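Protein HI_1472 (Haemophilus influenzae, PDB 3PSH) binds molybdate and tungstate, but not sulfate or phosphate, in the periplasm and serves the MolBCA ABC transporter as the solute-binding protein for low-affinity molybdate import. Local coordinates at residues R2-T5 with K11-I14; A32-A37 with N312-K317; S46-Q51 with P61-M66; E207-Y212 with V291-A296; I238-Q241 with V247-Q250. All coordinates share one frame; numbering follows the deposited sequence.

Interaction 1 of 5, residues R2-T5 with K11-I14; sequences RIIT and KVTI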
# COMPACT_ATOMS: atom_id res chain seq x y z
N ARG A 2 3.18 -1.65 28.16
CA ARG A 2 4.32 -1.34 27.32
C ARG A 2 4.09 0.04 26.80
O ARG A 2 2.93 0.40 26.47
CB ARG A 2 4.30 -2.30 26.09
CG ARG A 2 4.40 -3.72 26.44
CD ARG A 2 4.46 -4.55 25.19
NE ARG A 2 3.11 -4.76 24.67
CZ ARG A 2 2.92 -5.33 23.48
NH1 ARG A 2 3.99 -5.57 22.72
NH2 ARG A 2 1.70 -5.53 23.04
N ILE A 3 5.19 0.80 26.61
CA ILE A 3 5.04 2.08 25.88
C ILE A 3 5.70 1.99 24.51
O ILE A 3 6.83 1.53 24.36
CB ILE A 3 5.63 3.26 26.72
CG1 ILE A 3 4.90 3.38 28.07
CG2 ILE A 3 5.54 4.53 26.04
CD1 ILE A 3 5.72 4.25 29.05
N ILE A 4 4.92 2.41 23.49
CA ILE A 4 5.50 2.47 22.13
C ILE A 4 5.43 3.88 21.62
O ILE A 4 4.75 4.67 22.18
CB ILE A 4 4.83 1.44 21.14
CG1 ILE A 4 3.31 1.76 20.92
CG2 ILE A 4 5.11 0.00 21.59
CD1 ILE A 4 2.98 2.85 19.84
N THR A 5 6.17 4.17 20.53
CA THR A 5 6.04 5.44 19.81
C THR A 5 5.46 5.10 18.43
O THR A 5 5.98 4.28 17.69
CB THR A 5 7.34 6.20 19.65
OG1 THR A 5 7.89 6.40 20.97
CG2 THR A 5 7.16 7.54 18.98
N LYS A 11 3.50 8.90 22.07
CA LYS A 11 3.85 7.82 23.02
C LYS A 11 2.50 7.20 23.45
O LYS A 11 1.58 7.96 23.97
CB LYS A 11 4.48 8.34 24.29
CG LYS A 11 5.78 9.10 23.99
CD LYS A 11 6.92 8.19 23.45
CE LYS A 11 8.17 9.07 23.12
NZ LYS A 11 9.19 8.39 22.24
N VAL A 12 2.41 5.88 23.33
CA VAL A 12 1.17 5.15 23.60
C VAL A 12 1.45 3.97 24.54
O VAL A 12 2.32 3.08 24.31
CB VAL A 12 0.51 4.52 22.29
CG1 VAL A 12 -0.85 3.88 22.55
CG2 VAL A 12 0.36 5.56 21.23
N THR A 13 0.62 3.96 25.56
CA THR A 13 0.71 2.80 26.52
C THR A 13 -0.27 1.74 26.17
O THR A 13 -1.48 2.05 25.99
CB THR A 13 0.49 3.28 27.99
OG1 THR A 13 1.44 4.31 28.28
CG2 THR A 13 0.74 2.15 28.93
N ILE A 14 0.22 0.52 26.01
CA ILE A 14 -0.71 -0.58 25.59
C ILE A 14 -0.54 -1.75 26.54
O ILE A 14 0.50 -1.86 27.19
CB ILE A 14 -0.44 -1.05 24.14
CG1 ILE A 14 1.02 -1.56 24.02
CG2 ILE A 14 -0.64 0.18 23.15
CD1 ILE A 14 1.33 -2.10 22.59
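R2 and I14 close one end of a two-stranded antiparallel ladder with a pair of backbone bonds, R2 N to I14 O at 2.9 Å and I14 N to R2 O at 2.8 Å. I4 and V12 form the second hydrogen-bonded pair. The side chains of these four residues share one face, and that is the tight side. I14 CD1 sits over one face of the R2 guanidinium, toward its rim, 3.5 Å from R2 NH2. The bend of the arginine at chi3 (-82°) brings the flat group back over the isoleucine, and E149 O, V150 O and P15 O hold its nitrogens. Beside it I4 and V12 point the same way, with I4 CD1 3.9 Å from V12 CB; L146 and V150 of helix 132-151 cover this face.

The other face, with I3, T13, T5 and K11, is looser and largely exposed. I3 CG1 brushes T13 OG1 at 3.6 Å. K11, bent at chi2 (-67°), reaches across to T5, and its NZ donates a hydrogen bond to T5 OG1 at 2.7 Å. The strands run at 148° to each other: a beta hairpin, with one face packed on a helix and the other turned to solvent.

Interaction 2 of 5, residues A32-A37 with N312-K317; sequences AVQLDA and NDYYQK
The Y314 ring meets the Q34 amide at its edge: Q34 OE1 lies near the ring plane, beside CE2 and CZ, and no atom of 32-37 sits over either ring face. The amide and ring planes are 59° apart, and the oxygen comes at the ring edge. Around it Y314 touches L160 and A163 of helix 154-165 and P283, E284 and L288 of helix 283-297, while its ring also meets that of F318.

One bond carries the contact. Y314 OH donates to Q34 OE1 at 2.7 Å, in the carbonyl plane, with a C=O...O angle of 151°. The two side chains cross at about a right angle. Q34 reaches out extended beyond CG, and Y314 swings its ring away from its own backbone N (chi1 -173°); together they bridge the 9.9 Å between Q34 CA and Y314 CA. On the far side of the amide, Q34 NE2 donates to E284 OE1, which is consistent with the amide being turned to present OE1 to the tyrosine.

Q34 lies in the last turn of helix 26-34, whose chain leaves through a Schellman motif at D36, and Y314 sits within helix 307-319. The Q34 side chain lies about 12 Å from the molybdate. Helices 154-165 and 283-297 close around the bond and bury it.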
# COMPACT_ATOMS: atom_id res chain seq x y z
N ALA A 32 -0.71 -7.14 9.10
CA ALA A 32 -1.07 -8.07 10.19
C ALA A 32 -1.40 -9.43 9.65
O ALA A 32 -1.04 -10.45 10.31
CB ALA A 32 -2.30 -7.58 10.99
N VAL A 33 -2.02 -9.49 8.45
CA VAL A 33 -2.31 -10.78 7.87
C VAL A 33 -0.96 -11.47 7.60
O VAL A 33 -0.78 -12.70 7.79
CB VAL A 33 -3.18 -10.62 6.56
CG1 VAL A 33 -3.18 -11.93 5.72
CG2 VAL A 33 -4.59 -10.15 6.92
N GLN A 34 -0.01 -10.69 7.12
CA GLN A 34 1.28 -11.31 6.74
C GLN A 34 2.17 -11.64 7.95
O GLN A 34 3.26 -12.21 7.84
CB GLN A 34 2.07 -10.48 5.71
CG GLN A 34 1.24 -10.37 4.39
CD GLN A 34 1.98 -9.45 3.40
OE1 GLN A 34 3.10 -9.80 2.95
NE2 GLN A 34 1.40 -8.26 3.12
N LEU A 35 1.83 -11.05 9.09
CA LEU A 35 2.46 -11.39 10.38
C LEU A 35 1.70 -12.56 11.06
O LEU A 35 2.15 -13.00 12.17
CB LEU A 35 2.39 -10.15 11.29
CG LEU A 35 3.27 -8.99 10.90
CD1 LEU A 35 3.01 -7.92 11.95
CD2 LEU A 35 4.82 -9.36 10.81
N ASP A 36 0.67 -13.12 10.40
CA ASP A 36 -0.18 -14.27 10.92
C ASP A 36 -0.74 -13.79 12.27
O ASP A 36 -0.75 -14.58 13.24
CB ASP A 36 0.63 -15.56 11.24
CG ASP A 36 -0.23 -16.86 11.18
OD1 ASP A 36 -1.44 -16.80 10.84
OD2 ASP A 36 0.33 -17.94 11.54
N ALA A 37 -1.29 -12.56 12.30
CA ALA A 37 -1.81 -11.92 13.56
C ALA A 37 -3.33 -11.83 13.61
O ALA A 37 -3.89 -11.29 14.58
CB ALA A 37 -1.18 -10.46 13.78
N ASN A 312 5.39 -17.46 -5.42
CA ASN A 312 4.96 -18.64 -4.65
C ASN A 312 5.61 -18.75 -3.27
O ASN A 312 4.88 -18.95 -2.25
CB ASN A 312 5.23 -19.94 -5.37
CG ASN A 312 4.64 -21.14 -4.59
OD1 ASN A 312 3.40 -21.20 -4.40
ND2 ASN A 312 5.51 -22.04 -4.09
N ASP A 313 6.95 -18.60 -3.21
CA ASP A 313 7.69 -18.74 -1.97
C ASP A 313 7.17 -17.67 -0.92
O ASP A 313 7.00 -17.94 0.27
CB ASP A 313 9.21 -18.50 -2.19
CG ASP A 313 9.87 -19.65 -2.96
OD1 ASP A 313 9.24 -20.72 -3.00
OD2 ASP A 313 10.96 -19.35 -3.56
N TYR A 314 6.94 -16.46 -1.45
CA TYR A 314 6.48 -15.33 -0.66
C TYR A 314 5.04 -15.60 -0.15
O TYR A 314 4.77 -15.37 1.09
CB TYR A 314 6.51 -14.02 -1.51
CG TYR A 314 6.20 -12.70 -0.69
CD1 TYR A 314 7.21 -11.86 -0.36
CD2 TYR A 314 4.93 -12.48 -0.21
CE1 TYR A 314 6.95 -10.65 0.44
CE2 TYR A 314 4.61 -11.32 0.48
CZ TYR A 314 5.64 -10.41 0.86
OH TYR A 314 5.39 -9.27 1.65
N TYR A 315 4.16 -16.03 -1.03
CA TYR A 315 2.76 -16.29 -0.66
C TYR A 315 2.73 -17.45 0.35
O TYR A 315 2.02 -17.33 1.33
CB TYR A 315 1.84 -16.52 -1.84
CG TYR A 315 1.21 -15.27 -2.35
CD1 TYR A 315 1.97 -14.20 -2.87
CD2 TYR A 315 -0.19 -15.09 -2.31
CE1 TYR A 315 1.28 -13.01 -3.35
CE2 TYR A 315 -0.87 -13.97 -2.84
CZ TYR A 315 -0.08 -12.87 -3.35
OH TYR A 315 -0.79 -11.77 -3.78
N GLN A 316 3.55 -18.47 0.17
CA GLN A 316 3.41 -19.63 1.08
C GLN A 316 3.90 -19.19 2.48
O GLN A 316 3.29 -19.61 3.50
CB GLN A 316 4.26 -20.81 0.54
CG GLN A 316 3.69 -21.35 -0.80
CD GLN A 316 2.44 -22.20 -0.63
OE1 GLN A 316 2.02 -22.51 0.47
NE2 GLN A 316 1.77 -22.50 -1.77
N LYS A 317 4.93 -18.30 2.51
CA LYS A 317 5.50 -17.81 3.78
C LYS A 317 4.60 -16.83 4.54
O LYS A 317 4.24 -17.09 5.73
CB LYS A 317 6.92 -17.24 3.61
CG LYS A 317 7.41 -16.52 4.83
CD LYS A 317 8.04 -17.47 5.84
CE LYS A 317 8.45 -16.68 7.10
NZ LYS A 317 8.73 -17.80 8.18

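Interaction 3 of 5, residues S46-Q51 with P61-M66; sequences SNWKKQ and PELENM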
# COMPACT_ATOMS: atom_id res chain seq x y z
N SER A 46 -14.62 -0.67 7.84
CA SER A 46 -15.81 -1.19 7.16
C SER A 46 -15.69 -1.23 5.59
O SER A 46 -16.42 -2.02 4.95
CB SER A 46 -17.04 -0.35 7.59
OG SER A 46 -16.92 1.03 7.16
N ASN A 47 -14.74 -0.42 5.03
CA ASN A 47 -14.42 -0.48 3.58
C ASN A 47 -13.28 -1.41 3.21
O ASN A 47 -12.61 -1.16 2.16
CB ASN A 47 -14.23 0.96 3.07
CG ASN A 47 -13.25 1.77 3.85
OD1 ASN A 47 -12.98 1.52 5.05
ND2 ASN A 47 -12.69 2.81 3.17
N TRP A 48 -13.05 -2.44 4.02
CA TRP A 48 -11.91 -3.40 3.74
C TRP A 48 -12.02 -4.11 2.39
O TRP A 48 -11.01 -4.18 1.65
CB TRP A 48 -11.66 -4.33 4.92
CG TRP A 48 -12.73 -5.36 5.12
CD1 TRP A 48 -13.89 -5.25 5.89
CD2 TRP A 48 -12.73 -6.67 4.56
NE1 TRP A 48 -14.61 -6.44 5.80
CE2 TRP A 48 -13.91 -7.33 5.01
CE3 TRP A 48 -11.87 -7.36 3.66
CZ2 TRP A 48 -14.22 -8.70 4.62
CZ3 TRP A 48 -12.18 -8.75 3.27
CH2 TRP A 48 -13.35 -9.37 3.74
N LYS A 49 -13.22 -4.51 1.97
CA LYS A 49 -13.25 -5.21 0.68
C LYS A 49 -12.92 -4.21 -0.46
O LYS A 49 -12.24 -4.55 -1.40
CB LYS A 49 -14.66 -5.79 0.45
CG LYS A 49 -14.95 -6.96 1.40
CD LYS A 49 -16.36 -7.66 1.14
CE LYS A 49 -16.67 -8.78 2.21
NZ LYS A 49 -18.20 -9.00 1.96
N LYS A 50 -13.43 -3.03 -0.39
CA LYS A 50 -13.11 -2.02 -1.45
C LYS A 50 -11.59 -1.69 -1.51
O LYS A 50 -10.95 -1.75 -2.62
CB LYS A 50 -13.93 -0.76 -1.34
CG LYS A 50 -13.52 0.21 -2.38
CD LYS A 50 -14.66 1.19 -2.63
CE LYS A 50 -14.43 2.01 -3.89
NZ LYS A 50 -13.66 3.14 -3.33
N GLN A 51 -11.02 -1.48 -0.33
CA GLN A 51 -9.64 -1.02 -0.29
C GLN A 51 -8.61 -2.11 -0.51
O GLN A 51 -7.49 -1.85 -1.02
CB GLN A 51 -9.42 -0.36 1.12
CG GLN A 51 -10.15 0.99 1.25
CD GLN A 51 -9.74 2.04 0.21
OE1 GLN A 51 -8.60 2.14 -0.20
NE2 GLN A 51 -10.74 2.83 -0.26
N PRO A 61 -9.85 -15.51 4.96
CA PRO A 61 -11.34 -15.69 4.99
C PRO A 61 -11.94 -15.25 6.28
O PRO A 61 -13.13 -14.97 6.37
CB PRO A 61 -11.53 -17.21 4.91
CG PRO A 61 -10.27 -17.81 4.59
CD PRO A 61 -9.22 -16.72 4.38
N GLU A 62 -11.11 -15.25 7.33
CA GLU A 62 -11.60 -14.82 8.66
C GLU A 62 -12.07 -13.34 8.71
O GLU A 62 -12.82 -12.93 9.63
CB GLU A 62 -10.57 -15.19 9.78
CG GLU A 62 -9.23 -14.43 9.68
CD GLU A 62 -8.18 -15.00 8.63
OE1 GLU A 62 -8.57 -15.79 7.73
OE2 GLU A 62 -6.98 -14.60 8.71
N LEU A 63 -11.71 -12.57 7.65
CA LEU A 63 -12.17 -11.20 7.58
C LEU A 63 -13.69 -11.07 7.31
O LEU A 63 -14.27 -10.06 7.61
CB LEU A 63 -11.35 -10.37 6.56
CG LEU A 63 -9.84 -10.29 6.78
CD1 LEU A 63 -9.28 -9.30 5.69
CD2 LEU A 63 -9.56 -9.79 8.20
N GLU A 64 -14.27 -12.09 6.73
CA GLU A 64 -15.64 -12.07 6.24
C GLU A 64 -16.68 -11.82 7.35
O GLU A 64 -17.65 -11.10 7.13
CB GLU A 64 -15.92 -13.38 5.56
CG GLU A 64 -17.26 -13.38 4.74
CD GLU A 64 -17.25 -12.37 3.60
OE1 GLU A 64 -16.57 -12.55 2.58
OE2 GLU A 64 -17.97 -11.41 3.73
N ASN A 65 -16.43 -12.38 8.52
CA ASN A 65 -17.37 -12.20 9.68
C ASN A 65 -16.81 -11.27 10.74
O ASN A 65 -17.32 -11.14 11.89
CB ASN A 65 -17.67 -13.58 10.28
CG ASN A 65 -18.43 -14.52 9.31
OD1 ASN A 65 -18.14 -15.71 9.27
ND2 ASN A 65 -19.37 -13.98 8.55
N MET A 66 -15.72 -10.57 10.39
CA MET A 66 -15.17 -9.57 11.25
C MET A 66 -16.12 -8.38 11.46
O MET A 66 -16.70 -7.81 10.50
CB MET A 66 -13.89 -9.04 10.64
CG MET A 66 -12.77 -8.60 11.51
SD MET A 66 -12.06 -9.67 12.80
CE MET A 66 -10.77 -10.60 12.03
O HOH W 1 -16.18 -8.20 7.77
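W48 and L63 meet face on, the indole plane turned against the leucine stem. L63 CB stands over the six-membered ring, 3.8 Å from its centroid and 18° off the normal, a CH-pi contact displaced toward the rim. L63 CD1 follows across the same ring, level with CE3 and CZ3. The opposite face is covered by the aliphatic CG of the next residue, K49, sandwiching the ring. W48 takes up this pose with CG lodged between its own N and carbonyl carbon (chi1 71°), which turns the ring toward 61-66.

On the pyrrole side W48 NE1 gives a weak bond to a water at 3.1 Å, and that water is 2.7 Å from L63 O and 2.8 Å from M66 O, a bridge from the ring N-H to the loop carbonyls.

At the exposed edge K49 and E64 cross at about a right angle. K49 is stretched out, E64 is bent at chi2 (62°), and the ammonium NZ meets OE2 at 3.0 Å on its syn lone pair, forming a salt bridge.

L63 also rests on L29 of helix 26-34. The W48 side chain lies about 6 Å from that of H26, and Q51 touches the molybdate while its carbonyl receives a bond from R243. Here a helix N-terminus and a following loop pack next to the molybdate site of a bacterial solute-binding protein 8 family member.

Interaction 4 of 5, residues E207-Y212 with V291-A296; sequences EHAGAY and VWLAKA
The turn that ends helix 201-208 and starts strand 211-213 packs against the C-terminal part of helix 283-297, with A209 making the touch. Its methyl group points at the helix. A209 CB is 3.5 Å from A294 N and 4.0 Å from A294 CB, while L293 lies on the other flank, its CG 3.8 Å from the same methyl. Because chi1 of L293 (-180°) turns CG away from the backbone N, CB, CG and CD2 all come alongside A209 CB. A209 CA and A294 CA are 4.3 Å apart, a closeness that the two small side chains permit.

The turn itself is a Schellman motif, with G210 at positive phi as its C-prime residue; G210 N returns to E207 O and A211 N to M206 O. It passes the chain directly into an edge strand of a parallel sheet, where G210 and Y212 bond to V184 in the neighbouring strand. There are no hydrogen bonds across to 291-296, and the carbonyl A209 O is buried without a partner in the model. A294 also leans on L171 and L175 of helix 168-175, A211 meets L297, and G210 O receives the hydroxyl of Y298.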
# COMPACT_ATOMS: atom_id res chain seq x y z
N GLU A 207 9.81 4.27 -10.27
CA GLU A 207 11.27 4.60 -10.42
C GLU A 207 12.16 3.39 -10.30
O GLU A 207 13.16 3.20 -11.06
CB GLU A 207 11.68 5.61 -9.34
CG GLU A 207 11.18 6.98 -9.67
CD GLU A 207 11.40 7.98 -8.48
OE1 GLU A 207 12.10 7.55 -7.51
OE2 GLU A 207 10.97 9.12 -8.61
N HIS A 208 11.86 2.52 -9.34
CA HIS A 208 12.70 1.35 -9.08
C HIS A 208 12.64 0.32 -10.23
O HIS A 208 13.51 -0.50 -10.36
CB HIS A 208 12.30 0.70 -7.77
CG HIS A 208 12.78 1.47 -6.58
ND1 HIS A 208 14.04 1.30 -6.01
CD2 HIS A 208 12.14 2.40 -5.81
CE1 HIS A 208 14.17 2.13 -4.96
NE2 HIS A 208 13.04 2.82 -4.85
N ALA A 209 11.58 0.38 -11.02
CA ALA A 209 11.47 -0.54 -12.15
C ALA A 209 11.76 0.18 -13.48
O ALA A 209 11.30 -0.22 -14.54
CB ALA A 209 10.05 -1.22 -12.14
N GLY A 210 12.47 1.31 -13.42
CA GLY A 210 12.92 1.94 -14.72
C GLY A 210 11.87 2.74 -15.45
O GLY A 210 11.93 2.90 -16.71
N ALA A 211 10.91 3.36 -14.65
CA ALA A 211 9.82 4.11 -15.15
C ALA A 211 9.66 5.37 -14.39
O ALA A 211 10.47 5.65 -13.51
CB ALA A 211 8.48 3.27 -15.05
N TYR A 212 8.70 6.15 -14.78
CA TYR A 212 8.48 7.47 -14.19
C TYR A 212 7.01 7.77 -14.19
O TYR A 212 6.35 7.54 -15.19
CB TYR A 212 9.19 8.53 -15.03
CG TYR A 212 8.81 9.88 -14.54
CD1 TYR A 212 9.06 10.21 -13.14
CD2 TYR A 212 8.10 10.79 -15.37
CE1 TYR A 212 8.67 11.46 -12.57
CE2 TYR A 212 7.62 12.05 -14.79
CZ TYR A 212 7.93 12.34 -13.39
OH TYR A 212 7.48 13.56 -12.91
N VAL A 291 9.53 -6.09 -9.13
CA VAL A 291 10.18 -7.10 -10.03
C VAL A 291 9.17 -7.37 -11.19
O VAL A 291 9.57 -7.35 -12.39
CB VAL A 291 10.60 -8.41 -9.31
CG1 VAL A 291 11.21 -9.40 -10.31
CG2 VAL A 291 11.61 -8.09 -8.14
N TRP A 292 7.86 -7.59 -10.89
CA TRP A 292 6.90 -7.68 -12.01
C TRP A 292 6.95 -6.53 -13.00
O TRP A 292 6.99 -6.77 -14.26
CB TRP A 292 5.48 -7.84 -11.46
CG TRP A 292 4.46 -7.98 -12.60
CD1 TRP A 292 4.03 -9.15 -13.14
CD2 TRP A 292 3.68 -6.95 -13.19
NE1 TRP A 292 3.08 -8.92 -14.11
CE2 TRP A 292 2.84 -7.55 -14.18
CE3 TRP A 292 3.66 -5.52 -13.05
CZ2 TRP A 292 1.98 -6.77 -15.00
CZ3 TRP A 292 2.80 -4.73 -13.91
CH2 TRP A 292 1.97 -5.39 -14.85
N LEU A 293 6.97 -5.27 -12.47
CA LEU A 293 6.89 -4.16 -13.39
C LEU A 293 8.24 -4.09 -14.19
O LEU A 293 8.25 -3.76 -15.40
CB LEU A 293 6.63 -2.83 -12.62
CG LEU A 293 6.51 -1.57 -13.45
CD1 LEU A 293 5.36 -1.68 -14.48
CD2 LEU A 293 6.25 -0.40 -12.47
N ALA A 294 9.36 -4.37 -13.49
CA ALA A 294 10.69 -4.30 -14.16
C ALA A 294 10.67 -5.33 -15.29
O ALA A 294 11.10 -5.01 -16.40
CB ALA A 294 11.80 -4.60 -13.20
N LYS A 295 10.15 -6.55 -15.05
CA LYS A 295 10.19 -7.60 -16.06
C LYS A 295 9.23 -7.29 -17.21
O LYS A 295 9.45 -7.72 -18.37
CB LYS A 295 9.82 -9.00 -15.48
CG LYS A 295 10.69 -9.64 -14.54
CD LYS A 295 10.21 -11.12 -14.16
CE LYS A 295 9.97 -12.19 -15.33
NZ LYS A 295 11.26 -12.79 -15.83
N ALA A 296 8.11 -6.64 -16.87
CA ALA A 296 7.14 -6.27 -17.87
C ALA A 296 7.76 -5.26 -18.84
O ALA A 296 7.46 -5.26 -20.03
CB ALA A 296 5.82 -5.71 -17.18

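Interaction 5 of 5, residues I238-Q241 with V247-Q250; sequences ILVQ and VVPQ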
# COMPACT_ATOMS: atom_id res chain seq x y z
N ILE A 238 -0.12 2.65 -19.34
CA ILE A 238 -1.13 2.90 -18.29
C ILE A 238 -1.26 1.69 -17.41
O ILE A 238 -1.34 0.58 -17.90
CB ILE A 238 -2.50 3.41 -18.82
CG1 ILE A 238 -2.39 4.81 -19.37
CG2 ILE A 238 -3.64 3.38 -17.78
CD1 ILE A 238 -3.69 5.16 -20.30
N LEU A 239 -1.23 1.90 -16.08
CA LEU A 239 -1.33 0.82 -15.11
C LEU A 239 -2.62 1.04 -14.32
O LEU A 239 -3.06 2.21 -14.16
CB LEU A 239 -0.11 0.78 -14.15
CG LEU A 239 1.24 0.57 -14.98
CD1 LEU A 239 2.35 0.70 -14.05
CD2 LEU A 239 1.25 -0.92 -15.63
N VAL A 240 -3.22 -0.11 -13.99
CA VAL A 240 -4.44 -0.13 -13.18
C VAL A 240 -4.18 -1.06 -11.99
O VAL A 240 -3.59 -2.10 -12.10
CB VAL A 240 -5.68 -0.58 -13.99
CG1 VAL A 240 -6.95 -0.72 -13.11
CG2 VAL A 240 -6.00 0.48 -15.09
N GLN A 241 -4.64 -0.61 -10.82
CA GLN A 241 -4.50 -1.43 -9.60
C GLN A 241 -5.43 -2.61 -9.66
O GLN A 241 -6.60 -2.39 -10.06
CB GLN A 241 -4.88 -0.54 -8.39
CG GLN A 241 -3.82 0.61 -8.18
CD GLN A 241 -4.15 1.61 -7.05
OE1 GLN A 241 -5.30 1.64 -6.49
NE2 GLN A 241 -3.13 2.41 -6.68
N VAL A 247 -11.57 -0.54 -14.18
CA VAL A 247 -10.96 0.63 -14.81
C VAL A 247 -10.35 0.28 -16.19
O VAL A 247 -10.36 1.17 -17.09
CB VAL A 247 -9.96 1.37 -13.85
CG1 VAL A 247 -9.21 2.42 -14.61
CG2 VAL A 247 -10.74 1.92 -12.67
N VAL A 248 -9.89 -0.93 -16.41
CA VAL A 248 -9.27 -1.28 -17.70
C VAL A 248 -10.30 -1.27 -18.88
O VAL A 248 -10.10 -0.53 -19.84
CB VAL A 248 -8.55 -2.63 -17.61
CG1 VAL A 248 -7.97 -3.14 -18.98
CG2 VAL A 248 -7.33 -2.53 -16.57
N PRO A 249 -11.40 -2.02 -18.77
CA PRO A 249 -12.42 -1.92 -19.88
C PRO A 249 -12.99 -0.55 -20.07
O PRO A 249 -13.21 -0.16 -21.20
CB PRO A 249 -13.45 -3.03 -19.53
CG PRO A 249 -13.32 -3.03 -17.93
CD PRO A 249 -11.78 -3.07 -17.81
N GLN A 250 -13.19 0.21 -18.99
CA GLN A 250 -13.58 1.62 -18.99
C GLN A 250 -12.68 2.43 -19.90
O GLN A 250 -13.15 3.18 -20.77
CB GLN A 250 -13.48 2.12 -17.56
CG GLN A 250 -13.87 3.51 -17.28
CD GLN A 250 -14.20 3.62 -15.80
OE1 GLN A 250 -14.76 2.67 -15.20
NE2 GLN A 250 -13.78 4.72 -15.19
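V240 presses both of its methyl groups onto the first turn of helix 247-252, and every contact across the pair is apolar. Strand 237-240 of the parallel sheet leads through a short loop into this helix, which packs back on V240. The CB of V240 points at the helix. CG1, anti to the backbone N (chi1 175°), lies nearest V247 CB at 3.7 Å, and V240 CG2 lies nearest V248 CG2 at 3.6 Å, but each branch also reaches the other valine: V247 CG1 is 3.8 Å from V240 CG2. V247 and V248 each bring a branch to V240, and the side chains meet at a slant. The nearest CA pair, V240 and V248, lies 6.7 Å apart. L270 of the neighbouring strand 268-270 also touches V240 and V248, extending the patch.

No hydrogen bond crosses between the two segments; the polar bonds of 238-241 go to neighbouring strands and loops. V240 is held in the sheet by backbone hydrogen bonds with F269. Just past it, the Q241 amide bonds to other residues: OE1 takes bonds from R243 NH2 and N190 ND2, while NE2 gives to Y196 OH and A277 O. R243 and Y196 are molybdate-binding residues, so Q241 is a second-shell residue for the site.

The contact between these segments is thus hydrophobic, while the adjoining Q241 probably helps position R243 and Y196.

Interaction 1, the N-terminal hairpin, lies at one end of the molecule; interactions 4 and 5 lie beyond the chain's centre, their centres 38 and 42 Å from that of interaction 1. Interaction 3 belongs to the half with parallel sheet 41-44, 21-24, 87-91 and 109-112. Interactions 4 and 5 share the other parallel sheet, through strands 211-213 and 237-240, and touch through L293 CD1 and L239 CD1 at 3.9 Å. Interaction 2 joins helix 26-34 to the late helix 307-319, so interactions 3, 4 and 5 fall between its segments in sequence. Interactions 3 and 5, about 7 Å apart at nearest atoms, belong to two sheet-based halves with the molybdate site between them.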